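Local coordinates for protein soluble epoxide hydrolase (Bacillus megaterium, PDB 4INZ) that belongs to the alpha/beta hydrolase fold family of enzymes, at residues A[30-34]-A[66-72]. The protein carries 1 engineered substitution. Numbering follows the deposited sequence.
Sequences LHYIS and HTVALDL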
loop_
_atom_site.group_PDB
_atom_site.type_symbol
_atom_site.label_atom_id
_atom_site.label_comp_id
_atom_site.label_asym_id
_atom_site.label_seq_id
_atom_site.Cartn_x
_atom_site.Cartn_y
_atom_site.Cartn_z
ATOM N N LEU A 30 15.094 -2.427 -7.396
ATOM C CA LEU A 30 14.228 -2.398 -6.224
ATOM C C LEU A 30 14.748 -3.329 -5.140
ATOM O O LEU A 30 15.131 -4.467 -5.415
ATOM C CB LEU A 30 12.804 -2.803 -6.592
ATOM C CG LEU A 30 12.086 -1.951 -7.632
ATOM C CD1 LEU A 30 10.663 -2.434 -7.776
ATOM C CD2 LEU A 30 12.120 -0.483 -7.241
ATOM N N HIS A 31 14.757 -2.832 -3.910
ATOM C CA HIS A 31 15.161 -3.612 -2.750
ATOM C C HIS A 31 13.966 -4.362 -2.156
ATOM O O HIS A 31 12.841 -3.869 -2.188
ATOM C CB HIS A 31 15.761 -2.680 -1.699
ATOM C CG HIS A 31 16.143 -3.365 -0.424
ATOM N ND1 HIS A 31 15.332 -3.365 0.692
ATOM C CD2 HIS A 31 17.259 -4.050 -0.076
ATOM C CE1 HIS A 31 15.927 -4.029 1.668
ATOM N NE2 HIS A 31 17.100 -4.453 1.229
ATOM N N TYR A 32 14.193 -5.559 -1.620
ATOM C CA TYR A 32 13.090 -6.304 -0.999
ATOM C C TYR A 32 13.573 -7.208 0.124
ATOM O O TYR A 32 14.748 -7.577 0.171
ATOM C CB TYR A 32 12.316 -7.136 -2.032
ATOM C CG TYR A 32 13.122 -8.239 -2.703
ATOM C CD1 TYR A 32 13.787 -8.007 -3.896
ATOM C CD2 TYR A 32 13.199 -9.513 -2.153
ATOM C CE1 TYR A 32 14.512 -8.999 -4.520
ATOM C CE2 TYR A 32 13.928 -10.523 -2.778
ATOM C CZ TYR A 32 14.582 -10.258 -3.961
ATOM O OH TYR A 32 15.318 -11.243 -4.596
ATOM N N ILE A 33 12.658 -7.542 1.033
ATOM C CA ILE A 33 12.897 -8.531 2.076
ATOM C C ILE A 33 12.312 -9.846 1.613
ATOM O O ILE A 33 11.202 -9.874 1.083
ATOM C CB ILE A 33 12.139 -8.186 3.373
ATOM C CG1 ILE A 33 12.546 -6.828 3.917
ATOM C CG2 ILE A 33 12.366 -9.266 4.427
ATOM C CD1 ILE A 33 11.760 -6.465 5.164
ATOM N N SER A 34 13.043 -10.935 1.841
ATOM C CA SER A 34 12.610 -12.255 1.406
ATOM C C SER A 34 12.784 -13.275 2.526
ATOM O O SER A 34 13.802 -13.273 3.225
ATOM C CB SER A 34 13.413 -12.683 0.175
ATOM O OG SER A 34 13.171 -14.038 -0.161
ATOM N N HIS A 66 6.563 -18.271 0.225
ATOM C CA HIS A 66 7.712 -17.420 -0.025
ATOM C C HIS A 66 7.235 -15.987 0.152
ATOM O O HIS A 66 6.613 -15.415 -0.748
ATOM C CB HIS A 66 8.251 -17.626 -1.446
ATOM C CG HIS A 66 9.474 -16.817 -1.753
ATOM N ND1 HIS A 66 9.966 -16.668 -3.033
ATOM C CD2 HIS A 66 10.305 -16.112 -0.947
ATOM C CE1 HIS A 66 11.048 -15.910 -3.002
ATOM N NE2 HIS A 66 11.276 -15.559 -1.748
ATOM N N THR A 67 7.509 -15.415 1.320
ATOM C CA THR A 67 7.043 -14.068 1.632
ATOM C C THR A 67 8.055 -13.037 1.156
ATOM O O THR A 67 9.204 -13.045 1.586
ATOM C CB THR A 67 6.815 -13.886 3.145
ATOM O OG1 THR A 67 8.019 -14.208 3.848
ATOM C CG2 THR A 67 5.691 -14.795 3.628
ATOM N N VAL A 68 7.618 -12.153 0.266
ATOM C CA VAL A 68 8.465 -11.082 -0.249
ATOM C C VAL A 68 7.800 -9.730 -0.010
ATOM O O VAL A 68 6.658 -9.507 -0.435
ATOM C CB VAL A 68 8.729 -11.269 -1.767
ATOM C CG1 VAL A 68 9.413 -10.050 -2.355
ATOM C CG2 VAL A 68 9.575 -12.518 -2.008
ATOM N N ALA A 69 8.497 -8.839 0.690
ATOM C CA ALA A 69 7.995 -7.482 0.899
ATOM C C ALA A 69 8.867 -6.494 0.134
ATOM O O ALA A 69 10.059 -6.352 0.413
ATOM C CB ALA A 69 7.960 -7.136 2.399
ATOM N N LEU A 70 8.264 -5.825 -0.845
ATOM C CA LEU A 70 8.980 -4.921 -1.737
ATOM C C LEU A 70 9.099 -3.516 -1.145
ATOM O O LEU A 70 8.162 -3.023 -0.517
ATOM C CB LEU A 70 8.239 -4.844 -3.072
ATOM C CG LEU A 70 8.851 -4.071 -4.239
ATOM C CD1 LEU A 70 10.167 -4.711 -4.666
ATOM C CD2 LEU A 70 7.861 -4.062 -5.400
ATOM N N ASP A 71 10.253 -2.879 -1.344
ATOM C CA ASP A 71 10.353 -1.437 -1.152
ATOM C C ASP A 71 10.015 -0.779 -2.483
ATOM O O ASP A 71 10.747 -0.952 -3.463
ATOM C CB ASP A 71 11.765 -1.019 -0.720
ATOM C CG ASP A 71 12.101 -1.431 0.710
ATOM O OD1 ASP A 71 11.183 -1.558 1.553
ATOM O OD2 ASP A 71 13.305 -1.590 0.998
ATOM N N LEU A 72 8.902 -0.053 -2.534
ATOM C CA LEU A 72 8.495 0.619 -3.769
ATOM C C LEU A 72 9.566 1.601 -4.248
ATOM O O LEU A 72 10.355 2.103 -3.450
ATOM C CB LEU A 72 7.172 1.353 -3.561
ATOM C CG LEU A 72 5.973 0.480 -3.188
ATOM C CD1 LEU A 72 4.734 1.356 -2.971
ATOM C CD2 LEU A 72 5.710 -0.578 -4.260
#
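OD2 of Asp-71 takes two N-H donors: ND1 of His-31, 2.7 Å away, and ND2 of Asn-76. The imidazole of His-31 lies alongside the carboxylate, the two planes only 21° apart, yet ND1 reaches OD2 from above the carboxylate plane. OD1 of the same aspartate bonds to Ser-51, so both oxygens of this buried acid are engaged. Asp-71 N bonds to His-31 O at 2.9 Å, a second link between the two residues. Further along, Ile-33 and Ala-69 form an antiparallel hydrogen-bonded pair, N to O in both directions. These bonds join strand 28-36 to strand 66-70 on the antiparallel flank of the alpha/beta hydrolase sheet, where 66-70 begins the parallel run continued by 40-44. Ile-33 and Ala-69 face helix 55-61. On the opposite face, Tyr-32 CG lies between its backbone N and carbonyl carbon (chi1 64°), which turns the ring along the strand toward Ser-34 and brings CD2 obliquely to Val-68 CG1 at 3.8 Å; Leu-70 CD1 packs on Leu-30 CB, also at 3.8 Å. At the far end Ser-34 OG and His-66 NE2 share a 2.9 Å hydrogen bond at the ring edge, while His-66 ND1 bonds to Tyr-105 OH.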